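Local coordinates for nickel-dependent hydrogenase large subunit (Allochromatium vinosum, PDB 3MYR), which catalyses the reversible oxidation of molecular hydrogen as the nickel-iron subunit of a heterodimeric [NiFe] hydrogenase, passing electrons to the iron-sulfur clusters of its small subunit, at the interface of chains B and A. Sequence-based numbering; all coordinates share one arbitrary frame. Chains: chain A, Nickel-dependent hydrogenase large subunit; chain B, Hydrogenase (NiFe) small subunit HydA.

Contact 1: the interface of chains B and A. Residues chain B 248, 256, 261-262; chain A 52, 54-56, 59, 216.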
loop_
_atom_site.group_PDB
_atom_site.type_symbol
_atom_site.label_atom_id
_atom_site.label_comp_id
_atom_site.label_asym_id
_atom_site.label_seq_id
_atom_site.Cartn_x
_atom_site.Cartn_y
_atom_site.Cartn_z
ATOM N N LEU B 248 7.204 -9.595 -16.923
ATOM C CA LEU B 248 6.155 -10.549 -16.556
ATOM C C LEU B 248 4.998 -10.554 -17.548
ATOM O O LEU B 248 4.079 -11.403 -17.392
ATOM C CB LEU B 248 5.536 -10.121 -15.180
ATOM C CG LEU B 248 6.551 -9.945 -14.006
ATOM C CD1 LEU B 248 5.869 -9.318 -12.762
ATOM C CD2 LEU B 248 7.223 -11.227 -13.666
ATOM N N TRP B 256 -1.324 -13.363 -15.863
ATOM C CA TRP B 256 -1.077 -14.217 -14.693
ATOM C C TRP B 256 -1.166 -15.684 -15.036
ATOM O O TRP B 256 -0.613 -16.505 -14.314
ATOM C CB TRP B 256 -2.115 -13.977 -13.580
ATOM C CG TRP B 256 -2.083 -12.528 -13.078
ATOM C CD1 TRP B 256 -3.014 -11.566 -13.311
ATOM C CD2 TRP B 256 -1.117 -11.955 -12.199
ATOM N NE1 TRP B 256 -2.639 -10.369 -12.709
ATOM C CE2 TRP B 256 -1.502 -10.596 -11.975
ATOM C CE3 TRP B 256 0.060 -12.454 -11.586
ATOM C CZ2 TRP B 256 -0.768 -9.718 -11.142
ATOM C CZ3 TRP B 256 0.813 -11.598 -10.768
ATOM C CH2 TRP B 256 0.428 -10.202 -10.595
ATOM N N PHE B 261 6.203 -17.455 -14.823
ATOM C CA PHE B 261 6.955 -16.310 -15.172
ATOM C C PHE B 261 8.370 -16.664 -15.561
ATOM O O PHE B 261 8.985 -15.909 -16.327
ATOM C CB PHE B 261 6.989 -15.315 -14.008
ATOM C CG PHE B 261 5.674 -14.644 -13.753
ATOM C CD1 PHE B 261 5.168 -14.531 -12.469
ATOM C CD2 PHE B 261 4.926 -14.160 -14.827
ATOM C CE1 PHE B 261 3.919 -13.907 -12.225
ATOM C CE2 PHE B 261 3.698 -13.483 -14.631
ATOM C CZ PHE B 261 3.198 -13.323 -13.329
ATOM N N TYR B 262 8.944 -17.744 -14.996
ATOM C CA TYR B 262 10.344 -17.994 -15.299
ATOM C C TYR B 262 10.548 -19.047 -16.388
ATOM O O TYR B 262 11.631 -19.538 -16.525
ATOM C CB TYR B 262 11.112 -18.351 -14.029
ATOM C CG TYR B 262 11.066 -17.191 -13.043
ATOM C CD1 TYR B 262 11.866 -16.069 -13.239
ATOM C CD2 TYR B 262 10.199 -17.213 -11.923
ATOM C CE1 TYR B 262 11.793 -14.960 -12.370
ATOM C CE2 TYR B 262 10.113 -16.077 -11.034
ATOM C CZ TYR B 262 10.911 -14.988 -11.267
ATOM O OH TYR B 262 10.954 -13.963 -10.367
ATOM N N ASP A 52 7.150 -18.025 -8.521
ATOM C CA ASP A 52 6.276 -16.927 -9.064
ATOM C C ASP A 52 5.440 -16.250 -7.957
ATOM O O ASP A 52 4.830 -15.210 -8.226
ATOM C CB ASP A 52 5.221 -17.477 -10.058
ATOM C CG ASP A 52 5.819 -18.067 -11.356
ATOM O OD1 ASP A 52 7.049 -18.116 -11.482
ATOM O OD2 ASP A 52 5.018 -18.504 -12.245
ATOM N N TRP A 54 5.766 -14.420 -5.385
ATOM C CA TRP A 54 6.022 -13.072 -4.949
ATOM C C TRP A 54 5.313 -12.087 -5.845
ATOM O O TRP A 54 4.858 -11.049 -5.349
ATOM C CB TRP A 54 7.495 -12.702 -4.821
ATOM C CG TRP A 54 8.142 -12.618 -6.178
ATOM C CD1 TRP A 54 8.823 -13.634 -6.829
ATOM C CD2 TRP A 54 8.161 -11.502 -7.072
ATOM N NE1 TRP A 54 9.233 -13.216 -8.054
ATOM C CE2 TRP A 54 8.855 -11.924 -8.246
ATOM C CE3 TRP A 54 7.599 -10.200 -7.037
ATOM C CZ2 TRP A 54 9.045 -11.079 -9.378
ATOM C CZ3 TRP A 54 7.791 -9.346 -8.184
ATOM C CH2 TRP A 54 8.484 -9.801 -9.324
ATOM N N ALA A 55 5.278 -12.357 -7.153
ATOM C CA ALA A 55 4.672 -11.415 -8.117
ATOM C C ALA A 55 3.160 -11.333 -7.972
ATOM O O ALA A 55 2.596 -10.249 -8.086
ATOM C CB ALA A 55 5.013 -11.828 -9.562
ATOM N N PHE A 56 2.507 -12.475 -7.669
ATOM C CA PHE A 56 1.070 -12.468 -7.296
ATOM C C PHE A 56 0.816 -11.754 -5.974
ATOM O O PHE A 56 -0.064 -10.883 -5.887
ATOM C CB PHE A 56 0.512 -13.912 -7.171
ATOM C CG PHE A 56 0.406 -14.648 -8.475
ATOM C CD1 PHE A 56 1.565 -15.156 -9.119
ATOM C CD2 PHE A 56 -0.863 -14.849 -9.073
ATOM C CE1 PHE A 56 1.487 -15.805 -10.342
ATOM C CE2 PHE A 56 -0.984 -15.541 -10.329
ATOM C CZ PHE A 56 0.202 -16.036 -10.975
ATOM N N ARG A 59 0.852 -7.952 -5.433
ATOM C CA ARG A 59 -0.389 -7.295 -5.863
ATOM C C ARG A 59 -1.534 -7.457 -4.859
ATOM O O ARG A 59 -2.630 -6.966 -5.097
ATOM C CB ARG A 59 -0.818 -7.769 -7.276
ATOM C CG ARG A 59 -0.134 -6.941 -8.396
ATOM C CD ARG A 59 1.433 -7.102 -8.415
ATOM N NE ARG A 59 1.968 -6.619 -9.689
ATOM C CZ ARG A 59 3.218 -6.808 -10.096
ATOM N NH1 ARG A 59 4.001 -7.662 -9.423
ATOM N NH2 ARG A 59 3.683 -6.170 -11.194
ATOM N N ASN A 216 10.484 -5.534 -8.726
ATOM C CA ASN A 216 10.724 -7.001 -8.883
ATOM C C ASN A 216 11.613 -7.608 -7.800
ATOM O O ASN A 216 12.514 -6.935 -7.275
ATOM C CB ASN A 216 11.305 -7.273 -10.302
ATOM C CG ASN A 216 10.315 -6.804 -11.392
ATOM O OD1 ASN A 216 10.567 -5.819 -12.087
ATOM N ND2 ASN A 216 9.141 -7.402 -11.411
HETATM O O HOH W 1 7.899 -19.824 -13.280
#
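B:Trp256 meets A:Phe56 with its indole inclined at roughly 45° to the phenyl ring, its benzo atom CE3 standing 3.4 Å above the plane of A:Phe56 and over its centre. The two side chains run past each other in opposite directions, and the CB of B:Trp256 also reaches CE2 of A:Phe56. The far corner of the indole lies beside the large subunit's backbone and A:Arg59, where CH2 of B:Trp256 is 3.3 Å from the carbonyl O of A:Ala55. That same carbonyl accepts a hydrogen bond from the guanidinium NH1 of A:Arg59 in the carbonyl plane, on a lone pair, and the aliphatic CD of A:Arg59 sits in plane at the indole edge. B:Phe261 fills the next position, its CE1 touching A:Ala55 CB and, at 3.6 Å, A:Phe56 CE1, while B:Leu248 CD2 sits over one face of its ring, toward the rim. A:Phe56 meets both small-subunit aromatics on one side, B:Trp256 over its centre and B:Phe261 at its rim, and an alanine here would probably open a gap beneath the indole and leave both B:Trp256 and B:Phe261 without their shared partner.

Polar bonds border this aromatic core. The backbone N of B:Phe261 donates to the carboxylate OD2 of A:Asp52 at 3.0 Å, arriving 43° out of the carboxylate plane; the other oxygen, OD1, is linked through a water to the backbone N of B:Tyr262. Beyond it the indole NE1 of A:Trp54 donates to the phenolic OH of B:Tyr262 at 3.0 Å, nearly in the indole plane. With CG of A:Trp54 between its backbone N and carbonyl carbon (chi1 70°), NE1 is carried to that hydroxyl, and the side chains cross at about a right angle.

On the large subunit the surface is built from 3-10 helix 50-52, helix 53-58 and the loop residues A:Arg59 and A:Asn216; the small subunit contributes 3-10 helix 255-257 and loops near its C-terminus.

Contact 2: the interface of chains B and A. Residues chain B 233-234, 238-240; chain A 206, 210-213.
The loop that follows helix 203-209 of the large subunit lies against the small-subunit loop carrying B:Trp233, a residue of the [3Fe-4S] cluster pocket. A:Lys211 and B:Trp233 lie side by side and point the same way. The lysine chain arches over one indole face, touching it with CB at one end, 3.7 Å from the centroids of both the five- and six-membered rings in a CH-pi contact, and with CE, 3.6 Å from CZ2 of B:Trp233, at the other. The bend at chi3 (-85°) brings CE back down onto the indole, and CD of A:Lys211 also packs on CG of B:Pro240 at 3.5 Å. The indole thus lies under the lysine stem and the proline ring flanks it.

Alongside, the side-chain amide of B:Asn234 reads the backbone of A:Asn212 at both ends. Its OD1 accepts from the backbone N of A:Asn212 at 3.0 Å, and its ND2 donates to the backbone O of A:Asn212 at 2.9 Å, the acceptor lying 7° out of the amide plane. Each bond uses a lone pair in the carbonyl plane of its acceptor. The paired bonds fix the rotation of the B:Asn234 amide, and the carbonyl that ND2 meets is that of the cis peptide bond leading into A:Pro213. The methyl of A:Ala206 packs beside OD1 of B:Asn234, while the carbonyl O of A:Ala206 approaches CB of B:Ser238.

Together these contacts join the large subunit to the wall of the [3Fe-4S] pocket, and are likely to steady the loop bearing B:Trp233 and B:Pro240 close to a cluster of the electron-transfer chain.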
loop_
_atom_site.group_PDB
_atom_site.type_symbol
_atom_site.label_atom_id
_atom_site.label_comp_id
_atom_site.label_asym_id
_atom_site.label_seq_id
_atom_site.Cartn_x
_atom_site.Cartn_y
_atom_site.Cartn_z
ATOM N N TRP B 233 10.418 3.956 -16.320
ATOM C CA TRP B 233 9.607 4.199 -15.164
ATOM C C TRP B 233 10.132 5.279 -14.263
ATOM O O TRP B 233 11.336 5.398 -14.094
ATOM C CB TRP B 233 9.579 2.932 -14.313
ATOM C CG TRP B 233 8.521 2.021 -14.790
ATOM C CD1 TRP B 233 8.558 1.127 -15.901
ATOM C CD2 TRP B 233 7.250 1.903 -14.187
ATOM N NE1 TRP B 233 7.313 0.444 -15.961
ATOM C CE2 TRP B 233 6.545 0.858 -14.869
ATOM C CE3 TRP B 233 6.689 2.450 -12.984
ATOM C CZ2 TRP B 233 5.219 0.505 -14.516
ATOM C CZ3 TRP B 233 5.351 2.048 -12.604
ATOM C CH2 TRP B 233 4.654 1.068 -13.365
ATOM N N ASN B 234 9.239 6.016 -13.609
ATOM C CA ASN B 234 9.638 6.947 -12.520
ATOM C C ASN B 234 10.532 8.053 -13.002
ATOM O O ASN B 234 11.661 8.258 -12.514
ATOM C CB ASN B 234 10.274 6.172 -11.342
ATOM C CG ASN B 234 9.291 5.097 -10.764
ATOM O OD1 ASN B 234 9.442 3.882 -10.995
ATOM N ND2 ASN B 234 8.260 5.555 -10.024
ATOM N N SER B 238 14.485 3.836 -14.635
ATOM C CA SER B 238 14.810 2.487 -14.963
ATOM C C SER B 238 13.563 1.795 -15.471
ATOM O O SER B 238 12.549 2.406 -15.686
ATOM C CB SER B 238 15.364 1.776 -13.742
ATOM O OG SER B 238 16.027 0.562 -14.113
ATOM N N TRP B 239 13.671 0.520 -15.732
ATOM C CA TRP B 239 12.513 -0.307 -16.031
ATOM C C TRP B 239 12.851 -1.779 -15.725
ATOM O O TRP B 239 13.999 -2.107 -15.461
ATOM C CB TRP B 239 12.034 -0.120 -17.458
ATOM C CG TRP B 239 12.982 -0.616 -18.539
ATOM C CD1 TRP B 239 14.098 0.027 -18.987
ATOM C CD2 TRP B 239 12.738 -1.701 -19.445
ATOM N NE1 TRP B 239 14.610 -0.657 -20.088
ATOM C CE2 TRP B 239 13.782 -1.713 -20.377
ATOM C CE3 TRP B 239 11.666 -2.639 -19.591
ATOM C CZ2 TRP B 239 13.847 -2.644 -21.430
ATOM C CZ3 TRP B 239 11.730 -3.567 -20.620
ATOM C CH2 TRP B 239 12.827 -3.597 -21.499
ATOM N N PRO B 240 11.841 -2.669 -15.715
ATOM C CA PRO B 240 12.100 -3.999 -15.137
ATOM C C PRO B 240 13.272 -4.752 -15.761
ATOM O O PRO B 240 14.138 -5.240 -15.037
ATOM C CB PRO B 240 10.810 -4.737 -15.440
ATOM C CG PRO B 240 9.762 -3.613 -15.021
ATOM C CD PRO B 240 10.396 -2.398 -15.799
ATOM N N ALA A 206 13.033 2.074 -8.136
ATOM C CA ALA A 206 13.127 1.816 -9.582
ATOM C C ALA A 206 14.565 1.427 -9.936
ATOM O O ALA A 206 14.799 0.530 -10.743
ATOM C CB ALA A 206 12.678 3.061 -10.367
ATOM N N GLY A 210 13.455 -1.823 -10.669
ATOM C CA GLY A 210 12.915 -1.630 -12.024
ATOM C C GLY A 210 11.733 -0.667 -12.088
ATOM O O GLY A 210 11.550 -0.005 -13.088
ATOM N N LYS A 211 10.947 -0.554 -10.999
ATOM C CA LYS A 211 9.743 0.266 -11.072
ATOM C C LYS A 211 9.174 0.457 -9.719
ATOM O O LYS A 211 9.400 -0.353 -8.840
ATOM C CB LYS A 211 8.675 -0.380 -11.975
ATOM C CG LYS A 211 8.389 -1.788 -11.577
ATOM C CD LYS A 211 7.487 -2.474 -12.573
ATOM C CE LYS A 211 6.031 -2.126 -12.217
ATOM N NZ LYS A 211 5.103 -3.202 -12.441
ATOM N N ASN A 212 8.356 1.496 -9.568
ATOM C CA ASN A 212 7.569 1.661 -8.343
ATOM C C ASN A 212 6.312 2.406 -8.762
ATOM O O ASN A 212 6.441 3.438 -9.380
ATOM C CB ASN A 212 8.354 2.534 -7.285
ATOM C CG ASN A 212 7.500 2.820 -6.003
ATOM O OD1 ASN A 212 7.773 2.311 -4.877
ATOM N ND2 ASN A 212 6.461 3.580 -6.178
ATOM N N PRO A 213 5.125 1.905 -8.411
ATOM C CA PRO A 213 4.925 0.720 -7.540
ATOM C C PRO A 213 5.324 -0.658 -8.148
ATOM O O PRO A 213 5.496 -0.806 -9.374
ATOM C CB PRO A 213 3.397 0.739 -7.249
ATOM C CG PRO A 213 2.959 2.266 -7.523
ATOM C CD PRO A 213 3.831 2.556 -8.735
#

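The C-alpha centres of contact 1 and contact 2 are about 15 Å apart on the same heterodimer interface, and the two contacts share no residue. They nevertheless meet the same cluster environment, because B:Leu248 in contact 1 and B:Trp233 in contact 2 both belong to the [3Fe-4S] site. On the large subunit, A:Asn216 of contact 1 follows closely in sequence after A:Pro213 of contact 2. As two attachments on one interface, they probably secure the C-terminal part of the small subunit to the nickel-iron subunit.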